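Local coordinates for protein adenylyltransferase (Bartonella henselae str. Houston-1, PDB 5NH2) that transfers AMP from ATP onto tyrosine and threonine residues of host target proteins through its Fic domain, which this fragment contains, in the service of bacterial virulence, at residues I6-Y11 with T89-M93; N103-I107 with N148-P152. One frame throughout, in Å; residues are numbered along the deposited sequence.

Contact 1. Residues I6-Y11 with T89-M93; sequences ISPHHY and TTAAM
Ile-6 and Ser-7 are extended, and 6-8 runs in the same sense as 90-92, obliquely, with CA pairs Ile-6/Thr-90, Ser-7/Ala-91 and Pro-8/Ala-92 at 5.1, 4.9 and 5.1 Å. From Pro-8 to Tyr-11 the chain turns into a 3-10 segment, held by His-10 N to Ser-7 O (3.1 Å) and Tyr-11 N to Pro-8 O (3.0 Å), while 89-92 stays extended, with 90-91 as strand, and psi falls to 69° at Met-93.

The polar links converge on one carbonyl. Thr-90 O accepts Ser-7 N at 3.2 Å and, more linearly, His-10 ND1 at 2.8 Å; Ile-6 CA adds a CA-H...O contact to Thr-90 O at 3.3 Å. In return, Ala-91 CA approaches Ser-7 O at 3.2 Å. Pro-8 N lies 3.3 Å from Ala-92 O but has no hydrogen to offer, so conventional backbone pairing ends there.

Two rings, both on m rotamers, receive CH-pi contacts over their faces: Thr-89 CB lies 3.9 Å from the His-10 ring centroid, and Ala-91 CB 3.7 Å from that of Tyr-11. A small methyl suits Ala-91, since the tyrosine face can settle directly on it. Trp-74 meets Tyr-11 edge-to-face.

Apolar packing closes the ends, with Pro-8 CB 3.7 Å from Met-93 CE and Ile-6 CD1 3.9 Å from Thr-90 CG2.

Strand 90-91 belongs to a hairpin with 83-84, consistent with the flap of Fic enzymes, and Ala-91 bonds through its backbone to Phe-83. The N-terminal chain thus fastens to the hairpin mainly through one carbonyl accepting two hydrogen bonds and two rings faced by aliphatic carbons, with little regular strand pairing.

Contact 2. Residues N103-I107 with N148-P152; sequences NAFAI and NQLHP
Phe-105 lays its ring flat over the imidazole of His-151, centroids 3.9 Å apart and planes only 2° from parallel, a face-to-face stack that the phenylalanine enters on an m rotamer and the histidine on a t rotamer. His-151 CB also lies over the Phe-105 face, 4.0 Å from its centroid.

His-151 is the first residue beyond helix 133-150 to leave helical geometry, with left-handed phi/psi of 56/53°, and its CA-to-CB bond points toward segment 103-107. The irregular segment 103-107 passes this helix end with Phe-105 CA 5.1 Å from Gln-149 CA and Ala-106 CA 4.9 Å from Leu-150 CA. In the last helical turn Gln-149 O is open to an outside donor: Ala-106 N bonds it at 3.1 Å, and Phe-105 CA makes a CA-H...O contact to the same Gln-149 O at 3.3 Å. Ala-106, buried and facing the helix, is small enough for this close approach; its CB meets Leu-150 CD2 at 4.0 Å.

His-151 touches Asn-157, a residue of the ATP site, and Phe-105 packs on Arg-98, probably another. His-151 opens HPFREGNGR, which matches the Fic motif HPFx(D/E)GNGR, whose loop follows the helix end here.

Overall arrangement
Contacts 1 and 2 share no segment and do not touch; their centres are 18 Å apart and nearest atoms about 6 Å. Both are partly buried, but contact 1 lies farther out, about 28 Å from the centre of the chain against 15 Å for contact 2. Contact 1 attaches the N-terminal loop to the short hairpin, using two hydrogen bonds to one carbonyl and CH-pi packing on two rings, and borders the probable ATP site where Ala-91 meets Phe-85. Contact 2 joins a loop to a helix end beside the nucleotide site, with a single hydrogen bond and an aromatic stack. Arg-79 connects the two regions, bonding Met-93 O in one and Ala-106 O and His-151 O in the other.

Contact 1. Residues I6-Y11 with T89-M93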
loop_
_atom_site.group_PDB
_atom_site.type_symbol
_atom_site.label_atom_id
_atom_site.label_comp_id
_atom_site.label_asym_id
_atom_site.label_seq_id
_atom_site.Cartn_x
_atom_site.Cartn_y
_atom_site.Cartn_z
ATOM N N ILE A 6 -15.200 -26.602 -14.344
ATOM C CA ILE A 6 -14.377 -25.622 -13.582
ATOM C C ILE A 6 -13.332 -24.948 -14.479
ATOM O O ILE A 6 -12.708 -25.618 -15.283
ATOM C CB ILE A 6 -13.640 -26.256 -12.354
ATOM C CG1 ILE A 6 -14.625 -26.815 -11.358
ATOM C CG2 ILE A 6 -12.841 -25.198 -11.575
ATOM C CD1 ILE A 6 -14.191 -26.597 -9.910
ATOM N N SER A 7 -13.082 -23.641 -14.288
ATOM C CA SER A 7 -12.186 -22.915 -15.193
ATOM C C SER A 7 -11.866 -21.509 -14.721
ATOM O O SER A 7 -12.746 -20.808 -14.193
ATOM C CB SER A 7 -12.791 -22.788 -16.587
ATOM O OG SER A 7 -11.822 -22.358 -17.516
ATOM N N PRO A 8 -10.613 -21.065 -14.898
ATOM C CA PRO A 8 -10.279 -19.666 -14.575
ATOM C C PRO A 8 -11.030 -18.708 -15.454
ATOM O O PRO A 8 -11.460 -17.635 -14.995
ATOM C CB PRO A 8 -8.771 -19.600 -14.814
ATOM C CG PRO A 8 -8.309 -21.030 -14.878
ATOM C CD PRO A 8 -9.445 -21.838 -15.355
ATOM N N HIS A 9 -11.290 -19.129 -16.692
ATOM C CA HIS A 9 -12.068 -18.315 -17.608
ATOM C C HIS A 9 -13.410 -17.919 -17.016
ATOM O O HIS A 9 -13.993 -16.914 -17.436
ATOM C CB HIS A 9 -12.294 -19.072 -18.924
ATOM C CG HIS A 9 -11.052 -19.268 -19.741
ATOM N ND1 HIS A 9 -9.847 -19.651 -19.192
ATOM C CD2 HIS A 9 -10.837 -19.156 -21.075
ATOM C CE1 HIS A 9 -8.940 -19.757 -20.148
ATOM N NE2 HIS A 9 -9.515 -19.461 -21.300
ATOM N N HIS A 10 -13.957 -18.722 -16.089
ATOM C CA HIS A 10 -15.290 -18.429 -15.571
ATOM C C HIS A 10 -15.345 -17.178 -14.691
ATOM O O HIS A 10 -16.453 -16.759 -14.324
ATOM C CB HIS A 10 -15.834 -19.646 -14.805
ATOM C CG HIS A 10 -16.289 -20.766 -15.699
ATOM N ND1 HIS A 10 -16.428 -22.063 -15.257
ATOM C CD2 HIS A 10 -16.654 -20.773 -17.006
ATOM C CE1 HIS A 10 -16.853 -22.820 -16.252
ATOM N NE2 HIS A 10 -16.998 -22.063 -17.323
ATOM N N TYR A 11 -14.193 -16.583 -14.335
ATOM C CA TYR A 11 -14.181 -15.308 -13.601
ATOM C C TYR A 11 -14.576 -14.084 -14.460
ATOM O O TYR A 11 -14.956 -13.049 -13.898
ATOM C CB TYR A 11 -12.788 -15.061 -13.011
ATOM C CG TYR A 11 -12.445 -15.760 -11.699
ATOM C CD1 TYR A 11 -13.015 -15.348 -10.506
ATOM C CD2 TYR A 11 -11.466 -16.768 -11.646
ATOM C CE1 TYR A 11 -12.692 -15.961 -9.280
ATOM C CE2 TYR A 11 -11.135 -17.396 -10.415
ATOM C CZ TYR A 11 -11.737 -16.976 -9.236
ATOM O OH TYR A 11 -11.415 -17.567 -8.014
ATOM N N THR A 89 -21.810 -20.994 -13.012
ATOM C CA THR A 89 -20.471 -21.422 -13.418
ATOM C C THR A 89 -19.528 -21.456 -12.220
ATOM O O THR A 89 -19.741 -20.764 -11.222
ATOM C CB THR A 89 -19.922 -20.502 -14.498
ATOM O OG1 THR A 89 -19.644 -19.232 -13.914
ATOM C CG2 THR A 89 -20.991 -20.282 -15.597
ATOM N N THR A 90 -18.485 -22.276 -12.315
ATOM C CA THR A 90 -17.537 -22.447 -11.220
ATOM C C THR A 90 -16.117 -22.126 -11.681
ATOM O O THR A 90 -15.610 -22.705 -12.653
ATOM C CB THR A 90 -17.618 -23.863 -10.634
ATOM O OG1 THR A 90 -18.985 -24.194 -10.414
ATOM C CG2 THR A 90 -16.916 -23.916 -9.280
ATOM N N ALA A 91 -15.489 -21.197 -10.979
ATOM C CA ALA A 91 -14.195 -20.651 -11.331
ATOM C C ALA A 91 -13.189 -20.989 -10.239
ATOM O O ALA A 91 -13.548 -21.172 -9.071
ATOM C CB ALA A 91 -14.311 -19.108 -11.502
ATOM N N ALA A 92 -11.928 -21.096 -10.633
ATOM C CA ALA A 92 -10.786 -21.102 -9.719
ATOM C C ALA A 92 -9.555 -20.744 -10.534
ATOM O O ALA A 92 -9.540 -20.910 -11.759
ATOM C CB ALA A 92 -10.583 -22.449 -9.030
ATOM N N MET A 93 -8.524 -20.231 -9.855
ATOM C CA MET A 93 -7.235 -19.996 -10.498
ATOM C C MET A 93 -6.095 -20.472 -9.586
ATOM O O MET A 93 -5.301 -19.666 -9.089
ATOM C CB MET A 93 -7.090 -18.520 -10.882
ATOM C CG MET A 93 -5.924 -18.250 -11.805
ATOM S SD MET A 93 -5.834 -16.536 -12.405
ATOM C CE MET A 93 -7.126 -16.536 -13.658
#

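Contact 2. Residues N103-I107 with N148-P152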
loop_
_atom_site.group_PDB
_atom_site.type_symbol
_atom_site.label_atom_id
_atom_site.label_comp_id
_atom_site.label_asym_id
_atom_site.label_seq_id
_atom_site.Cartn_x
_atom_site.Cartn_y
_atom_site.Cartn_z
ATOM N N ASN A 103 9.811 -15.182 -10.389
ATOM C CA ASN A 103 9.528 -16.575 -10.042
ATOM C C ASN A 103 8.036 -16.847 -9.839
ATOM O O ASN A 103 7.600 -17.982 -9.648
ATOM C CB ASN A 103 10.350 -16.913 -8.797
ATOM C CG ASN A 103 11.682 -16.183 -8.793
ATOM O OD1 ASN A 103 11.769 -15.061 -9.294
ATOM N ND2 ASN A 103 12.729 -16.822 -8.258
ATOM N N ALA A 104 7.250 -15.801 -9.915
ATOM C CA ALA A 104 5.796 -15.853 -9.853
ATOM C C ALA A 104 5.260 -16.386 -8.524
ATOM O O ALA A 104 5.954 -16.393 -7.498
ATOM C CB ALA A 104 5.344 -16.664 -11.054
ATOM N N PHE A 105 4.069 -16.951 -8.574
ATOM C CA PHE A 105 3.158 -17.024 -7.455
ATOM C C PHE A 105 2.948 -18.477 -7.078
ATOM O O PHE A 105 3.155 -19.384 -7.888
ATOM C CB PHE A 105 1.777 -16.397 -7.767
ATOM C CG PHE A 105 1.823 -14.945 -8.131
ATOM C CD1 PHE A 105 2.581 -14.037 -7.384
ATOM C CD2 PHE A 105 1.075 -14.472 -9.226
ATOM C CE1 PHE A 105 2.601 -12.653 -7.736
ATOM C CE2 PHE A 105 1.080 -13.137 -9.581
ATOM C CZ PHE A 105 1.853 -12.207 -8.848
ATOM N N ALA A 106 2.573 -18.675 -5.813
ATOM C CA ALA A 106 2.321 -20.011 -5.321
ATOM C C ALA A 106 1.190 -20.639 -6.133
ATOM O O ALA A 106 0.261 -19.953 -6.590
ATOM C CB ALA A 106 1.967 -19.946 -3.825
ATOM N N ILE A 107 1.269 -21.956 -6.295
ATOM C CA ILE A 107 0.352 -22.711 -7.143
ATOM C C ILE A 107 -0.437 -23.716 -6.281
ATOM O O ILE A 107 0.149 -24.562 -5.576
ATOM C CB ILE A 107 1.139 -23.392 -8.283
ATOM C CG1 ILE A 107 1.654 -22.323 -9.270
ATOM C CG2 ILE A 107 0.312 -24.454 -8.997
ATOM C CD1 ILE A 107 2.534 -22.901 -10.380
ATOM N N ASN A 148 3.509 -11.862 -0.224
ATOM C CA ASN A 148 3.692 -11.359 -1.586
ATOM C C ASN A 148 3.711 -12.501 -2.581
ATOM O O ASN A 148 3.101 -12.408 -3.653
ATOM C CB ASN A 148 4.996 -10.573 -1.723
ATOM C CG ASN A 148 4.768 -9.166 -2.144
ATOM O OD1 ASN A 148 3.757 -8.567 -1.788
ATOM N ND2 ASN A 148 5.705 -8.612 -2.904
ATOM N N GLN A 149 4.454 -13.572 -2.249
ATOM C CA GLN A 149 4.577 -14.716 -3.141
ATOM C C GLN A 149 3.276 -15.513 -3.210
ATOM O O GLN A 149 2.938 -16.061 -4.272
ATOM C CB GLN A 149 5.745 -15.602 -2.690
ATOM C CG GLN A 149 6.144 -16.676 -3.705
ATOM C CD GLN A 149 5.510 -18.038 -3.389
ATOM O OE1 GLN A 149 4.953 -18.232 -2.298
ATOM N NE2 GLN A 149 5.600 -18.988 -4.340
ATOM N N LEU A 150 2.526 -15.566 -2.109
ATOM C CA LEU A 150 1.357 -16.425 -2.070
ATOM C C LEU A 150 0.228 -15.823 -2.905
ATOM O O LEU A 150 -0.340 -16.504 -3.772
ATOM C CB LEU A 150 0.950 -16.679 -0.617
ATOM C CG LEU A 150 1.819 -17.468 0.405
ATOM C CD1 LEU A 150 1.132 -17.410 1.810
ATOM C CD2 LEU A 150 2.176 -18.958 0.015
ATOM N N HIS A 151 -0.051 -14.514 -2.720
ATOM C CA HIS A 151 -0.872 -13.716 -3.639
ATOM C C HIS A 151 -2.202 -14.446 -3.765
ATOM O O HIS A 151 -2.589 -14.888 -4.854
ATOM C CB HIS A 151 -0.121 -13.574 -4.980
ATOM C CG HIS A 151 -0.712 -12.584 -5.932
ATOM N ND1 HIS A 151 -0.428 -11.233 -5.880
ATOM C CD2 HIS A 151 -1.540 -12.756 -6.996
ATOM C CE1 HIS A 151 -1.081 -10.612 -6.855
ATOM N NE2 HIS A 151 -1.781 -11.511 -7.533
ATOM N N PRO A 152 -2.831 -14.740 -2.631
ATOM C CA PRO A 152 -3.863 -15.783 -2.608
ATOM C C PRO A 152 -5.198 -15.396 -3.219
ATOM O O PRO A 152 -6.061 -16.290 -3.281
ATOM C CB PRO A 152 -4.035 -16.103 -1.102
ATOM C CG PRO A 152 -3.737 -14.797 -0.397
ATOM C CD PRO A 152 -2.642 -14.096 -1.303
#